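Local coordinates for protein IRMA (Escherichia coli CFT073, PDB 5EK5) that is a secreted, virulence-associated protein of fibronectin-like fold that probably mimics an interleukin receptor, though its precise function is not established, at residues I9-T14 / Y26-D31; L42-Q47 / M61-F66; L46-K51 / A88-I93; T55-K60 / L79-V84. All coordinates share one frame; numbering follows the deposited sequence.

Contact 1: residues I9-T14 / Y26-D31; sequences ISIRNT and YQFRLD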
loop_
_atom_site.group_PDB
_atom_site.type_symbol
_atom_site.label_atom_id
_atom_site.label_comp_id
_atom_site.label_asym_id
_atom_site.label_seq_id
_atom_site.Cartn_x
_atom_site.Cartn_y
_atom_site.Cartn_z
ATOM N N ILE B 9 6.348 -11.763 -5.056
ATOM C CA ILE B 9 5.086 -11.432 -4.407
ATOM C C ILE B 9 5.274 -10.268 -3.452
ATOM O O ILE B 9 5.891 -10.411 -2.396
ATOM C CB ILE B 9 4.509 -12.614 -3.598
ATOM C CG1 ILE B 9 4.294 -13.832 -4.488
ATOM C CG2 ILE B 9 3.200 -12.215 -2.926
ATOM C CD1 ILE B 9 3.973 -15.087 -3.715
ATOM N N SER B 10 4.722 -9.117 -3.811
ATOM C CA SER B 10 4.610 -8.029 -2.866
ATOM C C SER B 10 3.409 -8.349 -1.994
ATOM O O SER B 10 2.414 -8.897 -2.468
ATOM C CB SER B 10 4.447 -6.687 -3.574
ATOM O OG SER B 10 3.141 -6.558 -4.104
ATOM N N ILE B 11 3.501 -8.016 -0.716
ATOM C CA ILE B 11 2.421 -8.323 0.201
ATOM C C ILE B 11 2.278 -7.188 1.201
ATOM O O ILE B 11 3.261 -6.692 1.756
ATOM C CB ILE B 11 2.654 -9.677 0.919
ATOM C CG1 ILE B 11 1.494 -9.999 1.864
ATOM C CG2 ILE B 11 3.987 -9.689 1.655
ATOM C CD1 ILE B 11 1.497 -11.425 2.368
ATOM N N ARG B 12 1.041 -6.750 1.386
ATOM C CA ARG B 12 0.746 -5.661 2.296
ATOM C C ARG B 12 -0.640 -5.818 2.891
ATOM O O ARG B 12 -1.517 -6.441 2.294
ATOM C CB ARG B 12 0.875 -4.317 1.571
ATOM C CG ARG B 12 -0.142 -4.096 0.457
ATOM C CD ARG B 12 0.149 -2.804 -0.300
ATOM N NE ARG B 12 -0.860 -2.509 -1.314
ATOM C CZ ARG B 12 -1.919 -1.732 -1.117
ATOM N NH1 ARG B 12 -2.119 -1.161 0.063
ATOM N NH2 ARG B 12 -2.781 -1.524 -2.102
ATOM N N ASN B 13 -0.828 -5.244 4.071
ATOM C CA ASN B 13 -2.116 -5.262 4.736
ATOM C C ASN B 13 -2.964 -4.093 4.253
ATOM O O ASN B 13 -2.533 -2.940 4.308
ATOM C CB ASN B 13 -1.929 -5.208 6.251
ATOM C CG ASN B 13 -3.219 -4.947 6.988
ATOM O OD1 ASN B 13 -3.332 -3.975 7.734
ATOM N ND2 ASN B 13 -4.199 -5.820 6.792
ATOM N N THR B 14 -4.164 -4.394 3.768
ATOM C CA THR B 14 -4.994 -3.389 3.107
ATOM C C THR B 14 -6.244 -3.008 3.896
ATOM O O THR B 14 -6.863 -1.981 3.614
ATOM C CB THR B 14 -5.436 -3.866 1.715
ATOM O OG1 THR B 14 -6.075 -5.145 1.831
ATOM C CG2 THR B 14 -4.245 -3.956 0.776
ATOM N N TYR B 26 -7.781 -9.598 9.125
ATOM C CA TYR B 26 -6.798 -8.751 8.471
ATOM C C TYR B 26 -6.643 -9.160 7.015
ATOM O O TYR B 26 -6.279 -10.295 6.710
ATOM C CB TYR B 26 -5.458 -8.810 9.206
ATOM C CG TYR B 26 -5.584 -8.493 10.681
ATOM C CD1 TYR B 26 -5.611 -7.179 11.130
ATOM C CD2 TYR B 26 -5.682 -9.510 11.623
ATOM C CE1 TYR B 26 -5.730 -6.883 12.474
ATOM C CE2 TYR B 26 -5.803 -9.224 12.971
ATOM C CZ TYR B 26 -5.825 -7.909 13.390
ATOM O OH TYR B 26 -5.945 -7.618 14.728
ATOM N N GLN B 27 -6.926 -8.220 6.122
ATOM C CA GLN B 27 -6.901 -8.487 4.693
ATOM C C GLN B 27 -5.535 -8.166 4.108
ATOM O O GLN B 27 -5.003 -7.069 4.307
ATOM C CB GLN B 27 -7.982 -7.667 3.988
ATOM C CG GLN B 27 -8.064 -7.876 2.483
ATOM C CD GLN B 27 -9.192 -7.080 1.859
ATOM O OE1 GLN B 27 -10.006 -6.485 2.565
ATOM N NE2 GLN B 27 -9.246 -7.063 0.533
ATOM N N PHE B 28 -4.972 -9.123 3.381
ATOM C CA PHE B 28 -3.692 -8.899 2.736
ATOM C C PHE B 28 -3.863 -9.009 1.227
ATOM O O PHE B 28 -4.499 -9.939 0.718
ATOM C CB PHE B 28 -2.646 -9.896 3.237
ATOM C CG PHE B 28 -2.302 -9.735 4.693
ATOM C CD1 PHE B 28 -3.092 -10.304 5.676
ATOM C CD2 PHE B 28 -1.189 -9.000 5.076
ATOM C CE1 PHE B 28 -2.778 -10.150 7.013
ATOM C CE2 PHE B 28 -0.871 -8.844 6.413
ATOM C CZ PHE B 28 -1.667 -9.420 7.381
ATOM N N ARG B 29 -3.299 -8.046 0.512
ATOM C CA ARG B 29 -3.238 -8.122 -0.938
ATOM C C ARG B 29 -1.880 -8.646 -1.378
ATOM O O ARG B 29 -0.837 -8.134 -0.954
ATOM C CB ARG B 29 -3.520 -6.772 -1.581
ATOM C CG ARG B 29 -3.516 -6.828 -3.104
ATOM C CD ARG B 29 -3.819 -5.472 -3.682
ATOM N NE ARG B 29 -5.173 -5.045 -3.339
ATOM C CZ ARG B 29 -5.681 -3.851 -3.636
ATOM N NH1 ARG B 29 -4.952 -2.956 -4.286
ATOM N NH2 ARG B 29 -6.924 -3.551 -3.286
ATOM N N LEU B 30 -1.895 -9.671 -2.222
ATOM C CA LEU B 30 -0.660 -10.209 -2.770
ATOM C C LEU B 30 -0.607 -9.847 -4.245
ATOM O O LEU B 30 -1.604 -9.947 -4.949
ATOM C CB LEU B 30 -0.580 -11.727 -2.574
ATOM C CG LEU B 30 -0.179 -12.276 -1.197
ATOM C CD1 LEU B 30 -1.244 -11.964 -0.155
ATOM C CD2 LEU B 30 0.085 -13.774 -1.249
ATOM N N ASP B 31 0.564 -9.425 -4.704
ATOM C CA ASP B 31 0.710 -8.898 -6.054
ATOM C C ASP B 31 2.017 -9.364 -6.684
ATOM O O ASP B 31 3.086 -9.213 -6.098
ATOM C CB ASP B 31 0.647 -7.369 -6.018
ATOM C CG ASP B 31 0.562 -6.739 -7.402
ATOM O OD1 ASP B 31 0.801 -7.431 -8.414
ATOM O OD2 ASP B 31 0.258 -5.529 -7.472
HETATM O O HOH W 1 0.624 -5.907 -2.713
#
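S10 to N13 and F28 to D31 pair as antiparallel strands of a β hairpin, the axes of the two short strands 4.5 Å apart at closest approach and 145° between their directions. S10 and D31 form a hydrogen-bonded pair, with S10 N to D31 O at 2.8 Å; R12 and R29 form the next, R29 N giving a good bond to R12 O and R12 N a weak one to R29 O. At the far end Q27 O is gripped from opposite faces of its carbonyl plane: T14 N comes almost straight (2.9 Å), and N13 ND2, also 2.9 Å away, approaches from 42° above that plane. N13 CB rests 3.8 Å from F28 CE2 while ND2 lies over one face of that ring. On the same sheet face I11 and L30 run side by side, CD1 to CD1 at 3.8 Å. On the other, polar face R12 and R29 lie side by side, pointing the same way; R12 is extended to NE, R29 bends at chi3, their guanidinium planes are 78° apart, and R12 NH2 comes within 3.4 Å of R29 NH1. T14 CG2 sits over one face of the R12 guanidinium, toward its rim, and packs 3.7 Å from R29 CB. A water joins S10 OG to R29 O. Two like charges this close probably repel; R12 of the second subunit adds another, and D76 gives R29 a long, weak ion pair. N13 OD1 accepts from Y116 and L119 of the second subunit, so the amide that bonds to Q27 O also ties the hairpin into the dimer.

Contact 2: residues L42-Q47 / M61-F66; sequences LTITLQ and METEAF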
loop_
_atom_site.group_PDB
_atom_site.type_symbol
_atom_site.label_atom_id
_atom_site.label_comp_id
_atom_site.label_asym_id
_atom_site.label_seq_id
_atom_site.Cartn_x
_atom_site.Cartn_y
_atom_site.Cartn_z
ATOM N N LEU B 42 -1.472 -20.811 -1.895
ATOM C CA LEU B 42 -0.434 -20.645 -0.880
ATOM C C LEU B 42 -0.936 -20.824 0.548
ATOM O O LEU B 42 -2.066 -20.462 0.873
ATOM C CB LEU B 42 0.227 -19.270 -1.010
ATOM C CG LEU B 42 0.912 -18.964 -2.342
ATOM C CD1 LEU B 42 1.477 -17.555 -2.340
ATOM C CD2 LEU B 42 2.011 -19.976 -2.604
ATOM N N THR B 43 -0.080 -21.379 1.399
ATOM C CA THR B 43 -0.349 -21.428 2.831
ATOM C C THR B 43 0.713 -20.647 3.591
ATOM O O THR B 43 1.880 -21.042 3.621
ATOM C CB THR B 43 -0.384 -22.870 3.361
ATOM O OG1 THR B 43 -1.454 -23.584 2.731
ATOM C CG2 THR B 43 -0.593 -22.879 4.865
ATOM N N ILE B 44 0.310 -19.546 4.213
ATOM C CA ILE B 44 1.270 -18.663 4.860
ATOM C C ILE B 44 1.054 -18.598 6.368
ATOM O O ILE B 44 -0.050 -18.322 6.833
ATOM C CB ILE B 44 1.197 -17.245 4.268
ATOM C CG1 ILE B 44 1.335 -17.305 2.742
ATOM C CG2 ILE B 44 2.266 -16.357 4.879
ATOM C CD1 ILE B 44 1.181 -15.972 2.052
ATOM N N THR B 45 2.116 -18.865 7.123
ATOM C CA THR B 45 2.061 -18.821 8.581
ATOM C C THR B 45 2.664 -17.529 9.130
ATOM O O THR B 45 3.834 -17.231 8.888
ATOM C CB THR B 45 2.790 -20.023 9.201
ATOM O OG1 THR B 45 2.221 -21.238 8.697
ATOM C CG2 THR B 45 2.654 -19.997 10.709
ATOM N N LEU B 46 1.865 -16.775 9.878
ATOM C CA LEU B 46 2.288 -15.474 10.390
ATOM C C LEU B 46 2.280 -15.401 11.916
ATOM O O LEU B 46 1.338 -15.862 12.561
ATOM C CB LEU B 46 1.396 -14.366 9.827
ATOM C CG LEU B 46 1.409 -14.155 8.312
ATOM C CD1 LEU B 46 0.355 -15.028 7.638
ATOM C CD2 LEU B 46 1.197 -12.692 7.971
ATOM N N GLN B 47 3.336 -14.826 12.486
ATOM C CA GLN B 47 3.334 -14.438 13.895
ATOM C C GLN B 47 2.760 -13.037 14.065
ATOM O O GLN B 47 3.292 -12.073 13.514
ATOM C CB GLN B 47 4.744 -14.479 14.490
ATOM C CG GLN B 47 5.224 -15.849 14.925
ATOM C CD GLN B 47 6.627 -15.804 15.508
ATOM O OE1 GLN B 47 7.393 -14.877 15.242
ATOM N NE2 GLN B 47 6.963 -16.798 16.319
ATOM N N MET B 61 -2.582 -18.414 6.941
ATOM C CA MET B 61 -3.388 -17.715 5.951
ATOM C C MET B 61 -3.342 -18.444 4.607
ATOM O O MET B 61 -2.272 -18.844 4.153
ATOM C CB MET B 61 -2.897 -16.273 5.812
ATOM C CG MET B 61 -3.681 -15.413 4.846
ATOM S SD MET B 61 -3.129 -13.695 4.896
ATOM C CE MET B 61 -1.503 -13.822 4.152
ATOM N N GLU B 62 -4.505 -18.619 3.983
ATOM C CA GLU B 62 -4.596 -19.318 2.702
ATOM C C GLU B 62 -4.968 -18.387 1.554
ATOM O O GLU B 62 -5.823 -17.511 1.697
ATOM C CB GLU B 62 -5.624 -20.452 2.790
ATOM C CG GLU B 62 -5.315 -21.487 3.861
ATOM C CD GLU B 62 -4.344 -22.550 3.381
ATOM O OE1 GLU B 62 -3.365 -22.196 2.693
ATOM O OE2 GLU B 62 -4.549 -23.739 3.705
ATOM N N THR B 63 -4.322 -18.589 0.409
ATOM C CA THR B 63 -4.609 -17.782 -0.770
ATOM C C THR B 63 -5.024 -18.663 -1.942
ATOM O O THR B 63 -4.645 -19.827 -2.008
ATOM C CB THR B 63 -3.390 -16.942 -1.211
ATOM O OG1 THR B 63 -2.441 -17.776 -1.888
ATOM C CG2 THR B 63 -2.720 -16.268 -0.022
ATOM N N GLU B 64 -5.777 -18.097 -2.880
ATOM C CA GLU B 64 -6.059 -18.779 -4.136
ATOM C C GLU B 64 -4.869 -18.686 -5.077
ATOM O O GLU B 64 -3.940 -17.908 -4.855
ATOM C CB GLU B 64 -7.292 -18.205 -4.833
ATOM C CG GLU B 64 -8.624 -18.541 -4.195
ATOM C CD GLU B 64 -9.783 -17.927 -4.954
ATOM O OE1 GLU B 64 -9.971 -16.696 -4.853
ATOM O OE2 GLU B 64 -10.490 -18.673 -5.665
ATOM N N ALA B 65 -4.903 -19.491 -6.129
ATOM C CA ALA B 65 -3.904 -19.413 -7.176
ATOM C C ALA B 65 -4.129 -18.108 -7.940
ATOM O O ALA B 65 -5.267 -17.684 -8.130
ATOM C CB ALA B 65 -3.996 -20.637 -8.110
ATOM N N PHE B 66 -3.041 -17.474 -8.369
ATOM C CA PHE B 66 -3.093 -16.174 -9.041
ATOM C C PHE B 66 -1.795 -15.876 -9.803
ATOM O O PHE B 66 -0.792 -16.589 -9.647
ATOM C CB PHE B 66 -3.360 -15.070 -8.013
ATOM C CG PHE B 66 -2.161 -14.727 -7.169
ATOM C CD1 PHE B 66 -1.687 -15.615 -6.211
ATOM C CD2 PHE B 66 -1.520 -13.509 -7.327
ATOM C CE1 PHE B 66 -0.579 -15.300 -5.443
ATOM C CE2 PHE B 66 -0.421 -13.187 -6.568
ATOM C CZ PHE B 66 0.054 -14.082 -5.624
#
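I44 and M61 lie side by side and point the same way, off the face of the sheet that also carries L42, L46 and T63. M61 has CG anti to its backbone N and keeps extended to SD; a bend at chi3 (70°) then brings CE 4.0 Å from I44 CD1. L46 crosses M61 at a slant, its CD1 3.9 Å from M61 CB and also close to CE, so the methionine is touched from both leucine and isoleucine. Farther along, T63 slants across L42: OG1 accepts from L42 N at 3.2 Å and lies close to L42 CB, while the same N-H also makes a weak bond to T63 O. F66, beyond the strand, offers its ring edge to L42 CD1. On the opposite face T43 and E62 stand alongside each other. The glutamate bends at chi2 (-84°), and T43 OG1 donates to its OE1 across a modelled 2.4 Å; OE1 also lies 2.8 Å from L42 O, another acceptor, so the placement of the carboxylate, and with it the bond's geometry, is doubtful. Behind these side chains the antiparallel backbones pair, I44 N reaching M61 O at 2.7 Å and nearly straight (174°), and T63 N bonding to L42 O at 3.0 Å. This is the hairpin of strands 42-49 and 55-63 in the second sheet of a fibronectin-like sandwich. Strand 55-63 is outermost within the chain, whereas strand 89-99 flanks 42-49 on its other edge. Across the interior, I44 and T63 meet L30, M61 meets F28 and A77, and L46 packs on L79.

Contact 3: residues L46-K51 / A88-I93; sequences LQLKDK and ATTEII
Q47 and K49 pair by backbone hydrogen bonds with E91 and T89, antiparallel, with 158° between the two short strands. Q47 N to E91 O and E91 N to Q47 O are both 2.9 Å, and K49 N reaches T89 O at 2.8 Å. The return bond is split: K49 O accepts from A88 N at 2.8 Å, close to the line of its C=O, and from T89 N at 3.3 Å, 36° above the carbonyl plane. Two residues therefore face one, a classic β bulge at the start of strand 89-99. The charged interaction is a salt bridge on the face shared by K49, T89, Q47 and E91. K49 is extended beyond CG and crosses E91 at a slant; K49 NZ lies 3.5 Å from E91 OE1, while K49 CB passes 3.4 Å from T89 OG1. The stronger partner of E91 OE1 is T122 OG1 of the second subunit, a hydrogen bond. On the buried face the contacts are van der Waals: T90 CG2 against L48 CG, T90 OG1 beside L46 CD2, and L46 CD2 touching I92 CG1. Out near the end of the ladder Q47 and I93 cross at about a right angle, OE1 loosely against CG2, while A88 CB rests against the backbone of K51. Strand 42-49 lies between 55-63 and 89-99 in this sheet; the inner side chains L46 and L48 face L79 of strand 74-82, in the opposing sheet. T89 to E91 also pair in parallel with a strand of the second subunit, carrying the sheet across the dimer interface.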
loop_
_atom_site.group_PDB
_atom_site.type_symbol
_atom_site.label_atom_id
_atom_site.label_comp_id
_atom_site.label_asym_id
_atom_site.label_seq_id
_atom_site.Cartn_x
_atom_site.Cartn_y
_atom_site.Cartn_z
ATOM N N LEU B 46 1.865 -16.775 9.878
ATOM C CA LEU B 46 2.288 -15.474 10.390
ATOM C C LEU B 46 2.280 -15.401 11.916
ATOM O O LEU B 46 1.338 -15.862 12.561
ATOM C CB LEU B 46 1.396 -14.366 9.827
ATOM C CG LEU B 46 1.409 -14.155 8.312
ATOM C CD1 LEU B 46 0.355 -15.028 7.638
ATOM C CD2 LEU B 46 1.197 -12.692 7.971
ATOM N N GLN B 47 3.336 -14.826 12.486
ATOM C CA GLN B 47 3.334 -14.438 13.895
ATOM C C GLN B 47 2.760 -13.037 14.065
ATOM O O GLN B 47 3.292 -12.073 13.514
ATOM C CB GLN B 47 4.744 -14.479 14.490
ATOM C CG GLN B 47 5.224 -15.849 14.925
ATOM C CD GLN B 47 6.627 -15.804 15.508
ATOM O OE1 GLN B 47 7.393 -14.877 15.242
ATOM N NE2 GLN B 47 6.963 -16.798 16.319
ATOM N N LEU B 48 1.683 -12.921 14.834
ATOM C CA LEU B 48 1.121 -11.610 15.142
ATOM C C LEU B 48 1.795 -11.059 16.390
ATOM O O LEU B 48 1.890 -11.742 17.408
ATOM C CB LEU B 48 -0.399 -11.674 15.332
ATOM C CG LEU B 48 -1.282 -11.819 14.085
ATOM C CD1 LEU B 48 -0.988 -13.093 13.304
ATOM C CD2 LEU B 48 -2.753 -11.744 14.450
ATOM N N LYS B 49 2.264 -9.819 16.303
ATOM C CA LYS B 49 3.081 -9.241 17.357
ATOM C C LYS B 49 2.490 -7.925 17.838
ATOM O O LYS B 49 1.829 -7.223 17.073
ATOM C CB LYS B 49 4.504 -9.023 16.846
ATOM C CG LYS B 49 5.229 -10.312 16.478
ATOM C CD LYS B 49 6.625 -10.036 15.947
ATOM C CE LYS B 49 7.386 -11.331 15.729
ATOM N NZ LYS B 49 8.821 -11.087 15.436
ATOM N N ASP B 50 2.712 -7.590 19.106
ATOM C CA ASP B 50 2.315 -6.274 19.596
ATOM C C ASP B 50 3.347 -5.231 19.163
ATOM O O ASP B 50 4.276 -5.548 18.418
ATOM C CB ASP B 50 2.108 -6.284 21.122
ATOM C CG ASP B 50 3.360 -6.671 21.903
ATOM O OD1 ASP B 50 4.491 -6.471 21.417
ATOM O OD2 ASP B 50 3.199 -7.191 23.026
ATOM N N LYS B 51 3.197 -3.998 19.637
ATOM C CA LYS B 51 4.079 -2.915 19.210
ATOM C C LYS B 51 5.482 -3.075 19.786
ATOM O O LYS B 51 6.444 -2.511 19.265
ATOM C CB LYS B 51 3.499 -1.558 19.611
ATOM C CG LYS B 51 3.267 -1.385 21.102
ATOM C CD LYS B 51 2.709 -0.001 21.401
ATOM C CE LYS B 51 1.924 0.022 22.701
ATOM N NZ LYS B 51 1.522 1.409 23.068
ATOM N N ALA B 88 0.196 -5.099 16.106
ATOM C CA ALA B 88 0.862 -3.989 15.426
ATOM C C ALA B 88 1.618 -4.454 14.181
ATOM O O ALA B 88 1.646 -3.755 13.166
ATOM C CB ALA B 88 1.813 -3.277 16.385
ATOM N N THR B 89 2.242 -5.626 14.264
ATOM C CA THR B 89 3.006 -6.165 13.140
ATOM C C THR B 89 2.763 -7.662 12.974
ATOM O O THR B 89 2.286 -8.332 13.891
ATOM C CB THR B 89 4.538 -5.930 13.286
ATOM O OG1 THR B 89 5.074 -6.820 14.274
ATOM C CG2 THR B 89 4.855 -4.489 13.677
ATOM N N THR B 90 3.094 -8.174 11.792
ATOM C CA THR B 90 3.051 -9.608 11.526
ATOM C C THR B 90 4.346 -10.036 10.849
ATOM O O THR B 90 4.899 -9.300 10.033
ATOM C CB THR B 90 1.853 -10.008 10.630
ATOM O OG1 THR B 90 1.926 -9.312 9.378
ATOM C CG2 THR B 90 0.535 -9.684 11.310
ATOM N N GLU B 91 4.838 -11.220 11.193
ATOM C CA GLU B 91 6.048 -11.730 10.563
ATOM C C GLU B 91 5.781 -13.062 9.878
ATOM O O GLU B 91 5.298 -14.008 10.500
ATOM C CB GLU B 91 7.174 -11.877 11.588
ATOM C CG GLU B 91 8.423 -12.540 11.036
ATOM C CD GLU B 91 9.642 -12.317 11.910
ATOM O OE1 GLU B 91 10.008 -11.143 12.132
ATOM O OE2 GLU B 91 10.234 -13.313 12.374
ATOM N N ILE B 92 6.096 -13.122 8.590
ATOM C CA ILE B 92 5.951 -14.348 7.824
ATOM C C ILE B 92 7.097 -15.279 8.181
ATOM O O ILE B 92 8.262 -14.938 7.983
ATOM C CB ILE B 92 5.945 -14.083 6.308
ATOM C CG1 ILE B 92 4.857 -13.070 5.949
ATOM C CG2 ILE B 92 5.756 -15.385 5.541
ATOM C CD1 ILE B 92 4.883 -12.628 4.502
ATOM N N ILE B 93 6.765 -16.448 8.720
ATOM C CA ILE B 93 7.790 -17.383 9.164
ATOM C C ILE B 93 7.820 -18.667 8.343
ATOM O O ILE B 93 8.794 -19.418 8.399
ATOM C CB ILE B 93 7.596 -17.760 10.644
ATOM C CG1 ILE B 93 6.260 -18.477 10.837
ATOM C CG2 ILE B 93 7.671 -16.523 11.526
ATOM C CD1 ILE B 93 6.068 -19.052 12.225
#

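Contact 4: residues T55-K60 / L79-V84; sequences TLVTRK and LETECV
V57 and T81 meet across the edge of the fibronectin-like β sandwich, between strands 55-63 and 74-82, each outermost in its own sheet within the chain, whose short segments 55-60 and 79-82 have axes 7.2 Å apart at closest approach. The pair crosses at a slant, V57 CG2 3.6 Å from T81 OG1. One step along, R59 CB packs 3.5 Å from L79 CD1, and the same methyl reaches K60 O. R59 bends at chi2 (-78°), which brings its CD beside E80 O, and its guanidinium turns back over its own strand, one face centred over V57 CB. No direct backbone ladder joins the strands; a water does so instead, donating to K60 O and accepting from E80 N at 3.0 Å. In the next shell L48, in the strand next to 55-63, packs on both L79 and T81, while Y26 and C24 bond to the backbones of L79 and T81 from strand 23-31. Just past T81, C83 is joined to C24 by a disulfide, tying the end of this strand to its sheet neighbour. R59 NH1 donates to T58 O of its own strand, 2.9 Å away and 51° above that carbonyl plane.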
loop_
_atom_site.group_PDB
_atom_site.type_symbol
_atom_site.label_atom_id
_atom_site.label_comp_id
_atom_site.label_asym_id
_atom_site.label_seq_id
_atom_site.Cartn_x
_atom_site.Cartn_y
_atom_site.Cartn_z
ATOM N N THR B 55 5.335 -11.748 20.685
ATOM C CA THR B 55 4.445 -12.624 19.935
ATOM C C THR B 55 3.133 -12.837 20.680
ATOM O O THR B 55 3.130 -13.200 21.859
ATOM C CB THR B 55 5.101 -13.992 19.664
ATOM O OG1 THR B 55 6.260 -13.813 18.843
ATOM C CG2 THR B 55 4.127 -14.927 18.964
ATOM N N LEU B 56 2.023 -12.597 19.990
ATOM C CA LEU B 56 0.702 -12.805 20.565
ATOM C C LEU B 56 0.163 -14.177 20.177
ATOM O O LEU B 56 0.039 -15.068 21.017
ATOM C CB LEU B 56 -0.256 -11.707 20.102
ATOM C CG LEU B 56 0.219 -10.272 20.349
ATOM C CD1 LEU B 56 -0.670 -9.273 19.628
ATOM C CD2 LEU B 56 0.273 -9.969 21.836
ATOM N N VAL B 57 -0.147 -14.341 18.896
ATOM C CA VAL B 57 -0.600 -15.621 18.367
ATOM C C VAL B 57 0.108 -15.942 17.058
ATOM O O VAL B 57 0.669 -15.058 16.409
ATOM C CB VAL B 57 -2.125 -15.641 18.115
ATOM C CG1 VAL B 57 -2.890 -15.694 19.427
ATOM C CG2 VAL B 57 -2.548 -14.435 17.289
ATOM N N THR B 58 0.089 -17.214 16.680
ATOM C CA THR B 58 0.596 -17.621 15.378
ATOM C C THR B 58 -0.536 -18.266 14.587
ATOM O O THR B 58 -1.161 -19.224 15.043
ATOM C CB THR B 58 1.778 -18.589 15.500
ATOM O OG1 THR B 58 2.865 -17.927 16.156
ATOM C CG2 THR B 58 2.232 -19.046 14.128
ATOM N N ARG B 59 -0.799 -17.732 13.400
ATOM C CA ARG B 59 -1.938 -18.169 12.606
ATOM C C ARG B 59 -1.535 -18.409 11.155
ATOM O O ARG B 59 -0.508 -17.912 10.691
ATOM C CB ARG B 59 -3.069 -17.141 12.684
ATOM C CG ARG B 59 -3.644 -16.945 14.078
ATOM C CD ARG B 59 -4.581 -18.081 14.444
ATOM N NE ARG B 59 -5.131 -17.937 15.788
ATOM C CZ ARG B 59 -4.601 -18.486 16.879
ATOM N NH1 ARG B 59 -3.497 -19.217 16.790
ATOM N NH2 ARG B 59 -5.176 -18.304 18.061
ATOM N N LYS B 60 -2.346 -19.185 10.448
ATOM C CA LYS B 60 -2.082 -19.482 9.048
ATOM C C LYS B 60 -3.063 -18.771 8.127
ATOM O O LYS B 60 -4.220 -18.551 8.478
ATOM C CB LYS B 60 -2.128 -20.992 8.807
ATOM C CG LYS B 60 -0.934 -21.731 9.388
ATOM C CD LYS B 60 -0.972 -23.213 9.061
ATOM C CE LYS B 60 0.141 -23.958 9.781
ATOM N NZ LYS B 60 0.176 -25.403 9.422
ATOM N N LEU B 79 -6.539 -13.060 7.273
ATOM C CA LEU B 79 -6.005 -13.652 8.490
ATOM C C LEU B 79 -6.951 -13.402 9.659
ATOM O O LEU B 79 -7.171 -12.255 10.054
ATOM C CB LEU B 79 -4.616 -13.086 8.788
ATOM C CG LEU B 79 -3.915 -13.619 10.031
ATOM C CD1 LEU B 79 -3.904 -15.126 9.975
ATOM C CD2 LEU B 79 -2.502 -13.084 10.095
ATOM N N GLU B 80 -7.528 -14.476 10.189
ATOM C CA GLU B 80 -8.480 -14.384 11.293
ATOM C C GLU B 80 -7.893 -14.684 12.671
ATOM O O GLU B 80 -7.170 -15.663 12.853
ATOM C CB GLU B 80 -9.655 -15.334 11.055
ATOM C CG GLU B 80 -10.542 -14.974 9.883
ATOM C CD GLU B 80 -11.886 -15.674 9.959
ATOM O OE1 GLU B 80 -12.452 -15.758 11.072
ATOM O OE2 GLU B 80 -12.375 -16.142 8.912
ATOM N N THR B 81 -8.212 -13.826 13.633
ATOM C CA THR B 81 -7.860 -14.059 15.028
ATOM C C THR B 81 -8.782 -13.222 15.910
ATOM O O THR B 81 -9.394 -12.266 15.438
ATOM C CB THR B 81 -6.393 -13.709 15.332
ATOM O OG1 THR B 81 -6.047 -14.179 16.642
ATOM C CG2 THR B 81 -6.176 -12.206 15.260
ATOM N N GLU B 82 -8.887 -13.587 17.184
ATOM C CA GLU B 82 -9.684 -12.810 18.128
ATOM C C GLU B 82 -9.190 -11.369 18.230
ATOM O O GLU B 82 -8.010 -11.120 18.478
ATOM C CB GLU B 82 -9.691 -13.460 19.510
ATOM C CG GLU B 82 -10.613 -12.745 20.486
ATOM C CD GLU B 82 -10.695 -13.422 21.839
ATOM O OE1 GLU B 82 -9.974 -14.418 22.058
ATOM O OE2 GLU B 82 -11.494 -12.963 22.682
ATOM N N CYS B 83 -10.106 -10.426 18.031
ATOM C CA CYS B 83 -9.765 -9.015 17.878
ATOM C C CYS B 83 -9.286 -8.390 19.193
ATOM O O CYS B 83 -8.976 -7.201 19.247
ATOM C CB CYS B 83 -10.972 -8.245 17.335
ATOM S SG CYS B 83 -10.627 -6.562 16.772
ATOM N N VAL B 84 -9.215 -9.196 20.247
ATOM C CA VAL B 84 -8.802 -8.706 21.551
ATOM C C VAL B 84 -7.315 -8.424 21.657
ATOM O O VAL B 84 -6.815 -8.092 22.731
HETATM O O HOH W 2 -7.084 -17.303 9.341
#

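Contacts 1, 2 and 3 are true antiparallel ladders, whereas contact 4 joins the two sheets at their edge through side chains and a water. Contact 2 is the most buried; contacts 1 and 3 are partly buried and reach the second subunit, and contact 4 lies at the periphery. Contacts 2 and 3 share L46 and Q47, so strand 42-49 serves both its neighbours, and contact 4 takes up strand 55-63 again. The sandwich interior links them: I9 CD1 of contact 1 lies 3.8 Å from L42 CD1 of contact 2, and the F28 ring meets L79 of contact 4. Charges stay on outer faces, probably repelling in contact 1 and paired in contact 3.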